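Local coordinates for secreted protein (Streptomyces lividans TK24, PDB 5LXZ) that probably acts as a secreted mononuclear copper-radical oxidase of the AA5 family, related to galactose oxidase, and binds copper(II), at residues 408-413 with 418-423; 400-405 with 448-453; 90-95 with 237-242. The protein carries 1 engineered substitution. All coordinates share one frame; numbering follows the deposited sequence.

Interaction 1: 408-413 with 418-423; sequences PQASIL and VLVSGG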
loop_
_atom_site.group_PDB
_atom_site.type_symbol
_atom_site.label_atom_id
_atom_site.label_comp_id
_atom_site.label_asym_id
_atom_site.label_seq_id
_atom_site.Cartn_x
_atom_site.Cartn_y
_atom_site.Cartn_z
ATOM N N PRO A 408 -10.067 1.077 4.009
ATOM C CA PRO A 408 -11.049 0.737 2.966
ATOM C C PRO A 408 -10.354 0.228 1.731
ATOM O O PRO A 408 -9.278 0.754 1.327
ATOM C CB PRO A 408 -11.726 2.082 2.655
ATOM C CG PRO A 408 -10.658 3.080 2.991
ATOM C CD PRO A 408 -9.922 2.523 4.187
ATOM N N GLN A 409 -10.927 -0.829 1.147
ATOM C CA GLN A 409 -10.495 -1.289 -0.185
ATOM C C GLN A 409 -11.098 -0.371 -1.231
ATOM O O GLN A 409 -12.212 0.134 -1.054
ATOM C CB GLN A 409 -10.929 -2.722 -0.419
ATOM C CG GLN A 409 -10.259 -3.754 0.479
ATOM C CD GLN A 409 -11.037 -4.087 1.751
ATOM O OE1 GLN A 409 -12.107 -4.700 1.682
ATOM N NE2 GLN A 409 -10.524 -3.700 2.904
ATOM N N ALA A 410 -10.388 -0.112 -2.334
ATOM C CA ALA A 410 -10.841 0.776 -3.367
ATOM C C ALA A 410 -10.302 0.374 -4.704
ATOM O O ALA A 410 -9.076 0.356 -4.887
ATOM C CB ALA A 410 -10.543 2.218 -3.050
ATOM N N SER A 411 -11.182 -0.032 -5.612
ATOM C CA SER A 411 -10.785 -0.544 -6.920
ATOM C C SER A 411 -11.562 0.173 -8.007
ATOM O O SER A 411 -12.787 0.276 -7.924
ATOM C CB SER A 411 -11.076 -2.045 -7.010
ATOM O OG SER A 411 -10.019 -2.831 -6.417
ATOM N N ILE A 412 -10.870 0.658 -9.023
ATOM C CA ILE A 412 -11.492 1.257 -10.199
ATOM C C ILE A 412 -12.170 0.172 -11.030
ATOM O O ILE A 412 -11.608 -0.909 -11.237
ATOM C CB ILE A 412 -10.440 1.938 -11.066
ATOM C CG1 ILE A 412 -9.746 3.077 -10.288
ATOM C CG2 ILE A 412 -11.050 2.458 -12.347
ATOM C CD1 ILE A 412 -8.513 3.568 -11.019
ATOM N N LEU A 413 -13.407 0.422 -11.465
ATOM C CA LEU A 413 -14.129 -0.486 -12.353
ATOM C C LEU A 413 -14.187 0.075 -13.772
ATOM O O LEU A 413 -14.048 1.285 -13.969
ATOM C CB LEU A 413 -15.577 -0.670 -11.852
ATOM C CG LEU A 413 -15.779 -1.763 -10.786
ATOM C CD1 LEU A 413 -14.826 -1.768 -9.647
ATOM C CD2 LEU A 413 -17.232 -1.748 -10.290
ATOM N N VAL A 418 -15.924 3.526 -8.897
ATOM C CA VAL A 418 -14.913 3.038 -7.982
ATOM C C VAL A 418 -15.612 2.280 -6.866
ATOM O O VAL A 418 -16.441 2.827 -6.163
ATOM C CB VAL A 418 -14.058 4.164 -7.395
ATOM C CG1 VAL A 418 -12.969 3.585 -6.476
ATOM C CG2 VAL A 418 -13.412 4.970 -8.514
ATOM N N LEU A 419 -15.279 1.034 -6.682
ATOM C CA LEU A 419 -15.793 0.222 -5.595
ATOM C C LEU A 419 -15.027 0.485 -4.329
ATOM O O LEU A 419 -13.811 0.234 -4.307
ATOM C CB LEU A 419 -15.752 -1.259 -5.948
ATOM C CG LEU A 419 -16.237 -2.258 -4.917
ATOM C CD1 LEU A 419 -17.703 -2.078 -4.592
ATOM C CD2 LEU A 419 -15.925 -3.685 -5.371
ATOM N N VAL A 420 -15.692 0.967 -3.285
ATOM C CA VAL A 420 -15.099 1.287 -2.002
ATOM C C VAL A 420 -15.764 0.391 -0.986
ATOM O O VAL A 420 -16.999 0.456 -0.803
ATOM C CB VAL A 420 -15.301 2.770 -1.661
ATOM C CG1 VAL A 420 -14.740 3.078 -0.295
ATOM C CG2 VAL A 420 -14.678 3.644 -2.729
ATOM N N SER A 421 -15.003 -0.495 -0.372
ATOM C CA SER A 421 -15.575 -1.576 0.435
ATOM C C SER A 421 -14.749 -1.889 1.656
ATOM O O SER A 421 -13.528 -1.786 1.650
ATOM C CB SER A 421 -15.731 -2.834 -0.460
ATOM O OG SER A 421 -16.429 -3.880 0.189
ATOM N N GLY A 422 -15.426 -2.385 2.676
ATOM C CA GLY A 422 -14.754 -2.912 3.824
ATOM C C GLY A 422 -14.066 -1.866 4.652
ATOM O O GLY A 422 -14.475 -0.691 4.676
ATOM N N GLY A 423 -13.026 -2.291 5.344
ATOM C CA GLY A 423 -12.378 -1.471 6.317
ATOM C C GLY A 423 -12.918 -1.697 7.712
ATOM O O GLY A 423 -13.756 -2.579 7.909
HETATM O O HOH W 1 -14.698 -5.485 1.579
#

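Interaction 2: 400-405 with 448-453; sequences SLEKGT and FERVAD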
loop_
_atom_site.group_PDB
_atom_site.type_symbol
_atom_site.label_atom_id
_atom_site.label_comp_id
_atom_site.label_asym_id
_atom_site.label_seq_id
_atom_site.Cartn_x
_atom_site.Cartn_y
_atom_site.Cartn_z
ATOM N N SER A 400 -19.268 11.457 1.893
ATOM C CA SER A 400 -18.834 10.727 3.058
ATOM C C SER A 400 -19.347 9.306 3.155
ATOM O O SER A 400 -20.419 8.988 2.634
ATOM C CB SER A 400 -19.217 11.462 4.331
ATOM O OG SER A 400 -18.526 12.690 4.377
ATOM N N LEU A 401 -18.580 8.480 3.850
ATOM C CA LEU A 401 -19.000 7.180 4.311
ATOM C C LEU A 401 -19.911 7.374 5.519
ATOM O O LEU A 401 -20.018 8.492 6.057
ATOM C CB LEU A 401 -17.782 6.363 4.709
ATOM C CG LEU A 401 -16.741 6.180 3.608
ATOM C CD1 LEU A 401 -15.425 5.686 4.180
ATOM C CD2 LEU A 401 -17.243 5.240 2.536
ATOM N N GLU A 402 -20.545 6.310 5.962
ATOM C CA GLU A 402 -21.395 6.377 7.159
ATOM C C GLU A 402 -20.560 6.427 8.434
ATOM O O GLU A 402 -20.929 7.132 9.363
ATOM C CB GLU A 402 -22.418 5.225 7.214
ATOM C CG GLU A 402 -23.303 5.240 8.466
ATOM C CD GLU A 402 -24.101 3.979 8.725
ATOM O OE1 GLU A 402 -23.913 2.966 8.049
ATOM O OE2 GLU A 402 -24.968 4.023 9.653
ATOM N N LYS A 403 -19.454 5.698 8.493
ATOM C CA LYS A 403 -18.668 5.521 9.696
ATOM C C LYS A 403 -17.227 5.822 9.363
ATOM O O LYS A 403 -16.830 5.659 8.233
ATOM C CB LYS A 403 -18.747 4.058 10.143
ATOM C CG LYS A 403 -20.155 3.660 10.567
ATOM C CD LYS A 403 -20.234 2.177 10.799
ATOM C CE LYS A 403 -21.672 1.804 11.119
ATOM N NZ LYS A 403 -21.779 0.394 11.530
ATOM N N GLY A 404 -16.471 6.219 10.360
ATOM C CA GLY A 404 -15.042 6.343 10.197
ATOM C C GLY A 404 -14.490 4.988 9.808
ATOM O O GLY A 404 -14.827 3.966 10.383
ATOM N N THR A 405 -13.598 5.000 8.830
ATOM C CA THR A 405 -13.150 3.755 8.183
ATOM C C THR A 405 -11.654 3.752 7.935
ATOM O O THR A 405 -11.217 4.479 7.025
ATOM C CB THR A 405 -13.866 3.591 6.827
ATOM O OG1 THR A 405 -15.297 3.658 7.014
ATOM C CG2 THR A 405 -13.554 2.257 6.197
ATOM N N PHE A 448 -21.827 8.520 -3.626
ATOM C CA PHE A 448 -21.776 7.085 -3.337
ATOM C C PHE A 448 -23.156 6.463 -3.502
ATOM O O PHE A 448 -24.171 7.073 -3.165
ATOM C CB PHE A 448 -21.375 6.835 -1.888
ATOM C CG PHE A 448 -19.899 6.910 -1.611
ATOM C CD1 PHE A 448 -19.020 6.113 -2.301
ATOM C CD2 PHE A 448 -19.423 7.663 -0.541
ATOM C CE1 PHE A 448 -17.665 6.128 -1.990
ATOM C CE2 PHE A 448 -18.075 7.693 -0.234
ATOM C CZ PHE A 448 -17.204 6.911 -0.952
ATOM N N GLU A 449 -23.148 5.239 -4.010
ATOM C CA GLU A 449 -24.326 4.371 -4.089
ATOM C C GLU A 449 -23.985 3.150 -3.258
ATOM O O GLU A 449 -23.003 2.481 -3.535
ATOM C CB GLU A 449 -24.582 3.981 -5.535
ATOM C CG GLU A 449 -25.635 2.903 -5.732
ATOM C CD GLU A 449 -25.680 2.376 -7.159
ATOM O OE1 GLU A 449 -24.849 2.770 -8.005
ATOM O OE2 GLU A 449 -26.556 1.502 -7.448
ATOM N N ARG A 450 -24.756 2.854 -2.229
ATOM C CA ARG A 450 -24.580 1.633 -1.490
ATOM C C ARG A 450 -24.943 0.413 -2.344
ATOM O O ARG A 450 -25.941 0.408 -3.066
ATOM C CB ARG A 450 -25.458 1.692 -0.258
ATOM C CG ARG A 450 -25.191 0.607 0.695
ATOM C CD ARG A 450 -24.144 0.937 1.727
ATOM N NE ARG A 450 -24.266 -0.169 2.650
ATOM C CZ ARG A 450 -24.849 -0.180 3.830
ATOM N NH1 ARG A 450 -25.298 0.937 4.396
ATOM N NH2 ARG A 450 -24.920 -1.320 4.482
ATOM N N VAL A 451 -24.109 -0.604 -2.276
ATOM C CA VAL A 451 -24.335 -1.864 -2.975
ATOM C C VAL A 451 -24.354 -3.025 -1.967
ATOM O O VAL A 451 -24.442 -2.770 -0.786
ATOM C CB VAL A 451 -23.382 -2.050 -4.157
ATOM C CG1 VAL A 451 -23.651 -1.005 -5.237
ATOM C CG2 VAL A 451 -21.888 -2.067 -3.719
ATOM N N ALA A 452 -24.276 -4.259 -2.426
ATOM C CA ALA A 452 -24.404 -5.419 -1.521
ATOM C C ALA A 452 -23.294 -5.410 -0.487
ATOM O O ALA A 452 -22.140 -5.049 -0.808
ATOM C CB ALA A 452 -24.334 -6.697 -2.309
ATOM N N ASP A 453 -23.620 -5.800 0.732
ATOM C CA ASP A 453 -22.630 -5.908 1.819
ATOM C C ASP A 453 -21.649 -7.039 1.539
ATOM O O ASP A 453 -22.048 -8.156 1.211
ATOM C CB ASP A 453 -23.266 -6.218 3.168
ATOM C CG ASP A 453 -24.178 -5.157 3.669
ATOM O OD1 ASP A 453 -24.250 -4.010 3.206
ATOM O OD2 ASP A 453 -24.881 -5.528 4.642
#

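Interaction 3: 90-95 with 237-242; sequences NLLIAG and IKVDPM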
loop_
_atom_site.group_PDB
_atom_site.type_symbol
_atom_site.label_atom_id
_atom_site.label_comp_id
_atom_site.label_asym_id
_atom_site.label_seq_id
_atom_site.Cartn_x
_atom_site.Cartn_y
_atom_site.Cartn_z
ATOM N N ASN A 90 6.654 -7.843 -15.961
ATOM C CA ASN A 90 7.142 -8.443 -14.727
ATOM C C ASN A 90 6.782 -7.532 -13.566
ATOM O O ASN A 90 6.607 -6.338 -13.729
ATOM C CB ASN A 90 8.641 -8.628 -14.737
ATOM C CG ASN A 90 9.109 -9.722 -15.685
ATOM O OD1 ASN A 90 8.334 -10.409 -16.328
ATOM N ND2 ASN A 90 10.416 -9.880 -15.740
ATOM N N LEU A 91 6.621 -8.101 -12.388
ATOM C CA LEU A 91 6.337 -7.333 -11.193
ATOM C C LEU A 91 7.656 -7.164 -10.454
ATOM O O LEU A 91 8.241 -8.159 -10.032
ATOM C CB LEU A 91 5.335 -8.059 -10.295
ATOM C CG LEU A 91 4.805 -7.246 -9.120
ATOM C CD1 LEU A 91 3.794 -6.176 -9.560
ATOM C CD2 LEU A 91 4.136 -8.156 -8.085
ATOM N N LEU A 92 8.129 -5.931 -10.309
ATOM C CA LEU A 92 9.295 -5.673 -9.491
ATOM C C LEU A 92 8.796 -5.735 -8.053
ATOM O O LEU A 92 7.821 -5.075 -7.729
ATOM C CB LEU A 92 9.926 -4.323 -9.731
ATOM C CG LEU A 92 11.139 -3.975 -8.886
ATOM C CD1 LEU A 92 12.336 -4.882 -9.166
ATOM C CD2 LEU A 92 11.534 -2.532 -9.168
ATOM N N ILE A 93 9.458 -6.515 -7.207
ATOM C CA ILE A 93 9.044 -6.641 -5.804
ATOM C C ILE A 93 10.320 -6.491 -4.945
ATOM O O ILE A 93 11.315 -7.139 -5.229
ATOM C CB ILE A 93 8.193 -7.923 -5.613
ATOM C CG1 ILE A 93 7.680 -8.019 -4.169
ATOM C CG2 ILE A 93 8.958 -9.151 -6.002
ATOM C CD1 ILE A 93 6.531 -9.004 -4.036
ATOM N N ALA A 94 10.344 -5.597 -3.976
ATOM C CA ALA A 94 11.568 -5.260 -3.272
ATOM C C ALA A 94 11.284 -4.972 -1.835
ATOM O O ALA A 94 10.236 -4.418 -1.490
ATOM C CB ALA A 94 12.259 -4.102 -3.916
ATOM N N GLY A 95 12.275 -5.261 -1.028
ATOM C CA GLY A 95 12.176 -5.124 0.380
ATOM C C GLY A 95 11.657 -6.365 1.061
ATOM O O GLY A 95 11.781 -7.480 0.554
ATOM N N ILE A 237 12.592 -13.906 -9.999
ATOM C CA ILE A 237 13.957 -13.845 -10.548
ATOM C C ILE A 237 14.755 -12.817 -9.743
ATOM O O ILE A 237 14.382 -11.632 -9.688
ATOM C CB ILE A 237 13.937 -13.465 -12.020
ATOM C CG1 ILE A 237 13.054 -14.435 -12.823
ATOM C CG2 ILE A 237 15.394 -13.428 -12.539
ATOM C CD1 ILE A 237 12.970 -14.125 -14.284
ATOM N N LYS A 238 15.845 -13.229 -9.118
ATOM C CA LYS A 238 16.630 -12.339 -8.311
ATOM C C LYS A 238 17.278 -11.267 -9.192
ATOM O O LYS A 238 17.802 -11.574 -10.275
ATOM C CB LYS A 238 17.742 -13.122 -7.595
ATOM C CG LYS A 238 18.556 -12.290 -6.623
ATOM C CD LYS A 238 19.372 -13.193 -5.694
ATOM C CE LYS A 238 19.900 -12.460 -4.480
ATOM N NZ LYS A 238 20.923 -11.441 -4.827
ATOM N N VAL A 239 17.180 -10.014 -8.764
ATOM C CA VAL A 239 17.885 -8.903 -9.363
ATOM C C VAL A 239 18.756 -8.252 -8.321
ATOM O O VAL A 239 18.819 -8.705 -7.189
ATOM C CB VAL A 239 16.888 -7.909 -10.049
ATOM C CG1 VAL A 239 16.146 -8.623 -11.180
ATOM C CG2 VAL A 239 15.957 -7.195 -9.056
ATOM N N ASP A 240 19.403 -7.135 -8.654
ATOM C CA ASP A 240 20.266 -6.520 -7.631
ATOM C C ASP A 240 19.448 -6.129 -6.407
ATOM O O ASP A 240 18.328 -5.597 -6.572
ATOM C CB ASP A 240 20.948 -5.254 -8.133
ATOM C CG ASP A 240 22.097 -5.513 -9.060
ATOM O OD1 ASP A 240 22.296 -6.671 -9.530
ATOM O OD2 ASP A 240 22.735 -4.486 -9.385
ATOM N N PRO A 241 20.001 -6.346 -5.207
ATOM C CA PRO A 241 19.336 -5.812 -4.026
ATOM C C PRO A 241 19.403 -4.282 -3.993
ATOM O O PRO A 241 20.287 -3.669 -4.581
ATOM C CB PRO A 241 20.164 -6.384 -2.891
ATOM C CG PRO A 241 21.560 -6.515 -3.449
ATOM C CD PRO A 241 21.302 -6.982 -4.846
ATOM N N MET A 242 18.441 -3.675 -3.307
ATOM C CA MET A 242 18.508 -2.263 -3.019
ATOM C C MET A 242 19.730 -1.937 -2.149
ATOM O O MET A 242 20.266 -2.802 -1.445
ATOM C CB MET A 242 17.251 -1.798 -2.273
ATOM C CG MET A 242 16.031 -1.920 -3.117
ATOM S SD MET A 242 14.540 -1.358 -2.269
ATOM C CE MET A 242 14.471 -2.513 -0.911
#

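Interaction 1: 408-413 with 418-423
Gln-409 and Ser-421 face each other as a hydrogen-bonded pair of an antiparallel hairpin, and Ser-411 and Leu-419 form the next such pair. Gln-409 N bonds to Ser-421 O at 2.8 Å, and Ser-421 N answers to Gln-409 O; Ser-411 and Leu-419 exchange the same two bonds. Ala-410 with Val-420 and Ile-412 with Val-418 are the non-hydrogen-bonded pairs, where CA-H groups rest against carbonyls: Ala-410 CA sits 3.2 Å from Leu-419 O.

The side chain of Gln-409 does more than line the sheet. A bend at chi2 (93°) folds its amide back over the partner strand, bringing OE1 within 3.2 Å of Ser-421 O. Both are acceptors and do not bond. Instead a water donates to Gln-409 OE1 at 2.7 Å and is also hydrogen-bonded to Ser-421 OG, while Arg-458 NE supplies a second donor to OE1. A CB at Gly-422 would run into that same OE1, and its positive phi (69°) also suits glycine. At the turn end, Leu-413 lays its CD1 methyl 3.8 Å from Leu-419 CB, and Ser-411 OG is tied to Ser-464 OG.

These are the first two strands of a four-stranded kelch blade. Strand 438-442 continues the sheet beyond 418-421. The face carrying Gln-409, Ser-411 and Leu-419 packs on strand 472-476 of one adjoining blade; Ala-410 and Ile-412, on the other face, meet Val-355 in strand 353-356 of another.

Interaction 2: 400-405 with 448-453
Phe-448 turns its ring anti to the carbonyl carbon (chi1 -81°), which carries it off strand 447-450 toward the loop 400-405. Leu-401 has the same kind of first torsion (chi1 -57°), and its CD2 branch ends beside the ring, 3.8 Å from Phe-448 CE2. The two side chains meet at a slant rather than flat on. Farther round the ring, the carbonyl oxygen Ser-400 O lies at its edge, near its plane, 3.6 Å from Phe-448 CD2. Pro-399 and Arg-439 also touch the ring, so the aromatic group fills the joint between the strand and the incoming loop. Replacing Phe-448 by an alanine is likely to open a gap beside Leu-401 CD2 and leave Ser-400 O without the ring edge it now faces.

Further along, Arg-450 holds Asp-453 of its own segment in a salt bridge, Arg-450 NH2 to Asp-453 OD1 at 3.1 Å, with the carboxylate met on its syn side and lying close to the guanidinium plane. Glu-402 OE1 stands 4.4 Å from Arg-450 NH1, well out of that plane, and is hydrogen-bonded to Gln-437 NE2.

The loop is the crossover from strand 395-397, last of one propeller blade, to strand 409-412, first of the next. The loop rests on strand 447-450, at the outer edge of that next blade, through apolar packing and a carbonyl set against the slightly positive ring rim; the Glu-402 and Arg-450 charges probably add only a diffuse, partly solvent-screened attraction, with no direct bond.

Interaction 3: 90-95 with 237-242
The strand 91-102 runs through the middle of an antiparallel propeller blade, and the segment 237-242 is where the chain leaves that blade's outer strand, 235-238, for the neighbouring one. Their contact is therefore packing of a blade-to-blade linker across a strand of the blade it has just left. The touching parts run 44° apart, and no hydrogen bond joins them.

Met-242 makes most of it. The chain extends through chi2 and then bends at chi3 (-62°), which curls the terminal methyl onto the backbone of the strand: Met-242 CE lies 3.5 Å from Gly-95 N and nearly as close to Gly-95 CA. The sulfur sits one residue back, with Met-242 SD 3.9 Å from Ala-94 CB, a methyl that points toward the linker. Gly-95 adopts a positive phi (89°), where a CB would collide with the carbonyl oxygen of Ala-94. Closer to the start of the linker, the contact is lighter: Leu-92 CD1 approaches Val-239 CG2 at 4.3 Å.

Trp-286, from strand 285-288 of the next blade, closes over this patch, touching Leu-92, Ala-94 and Met-242, while its NE1 is hydrogen-bonded to Asp-240 O. Ala-226, in strand 226-230, contacts both Ala-94 and Val-239. Soon after Met-242 the chain reaches Tyr-248, a copper ligand.

Every residue that touches here is buried, and every side chain is apolar. Cohesion thus comes from shape and dispersion, with a flexible thioether moulded against a glycine backbone, and the indole N-H of Trp-286 adds a polar tie to the main-chain carbonyl of Asp-240.

Overall arrangement
From the N terminus, interaction 3 comes first: strand 91-102 is met again by 237-242, closing a long loop that includes the segment 109-213, the GlxA beta barrel domain. Only after it has closed does interaction 2 open at 400-405, and interaction 1, a tight hairpin, lies wholly nested inside its loop before 448-453 returns. Interactions 1 and 2 share one kelch blade and touch directly, Gly-422 O against Thr-405 CG2 and Val-420 CG2 against Phe-448 CE1. Interaction 3 is on the opposite side of the chain's centre, with centres about 28 Å from interaction 1. In both interactions 2 and 3, a crossover between propeller blades packs against a blade strand.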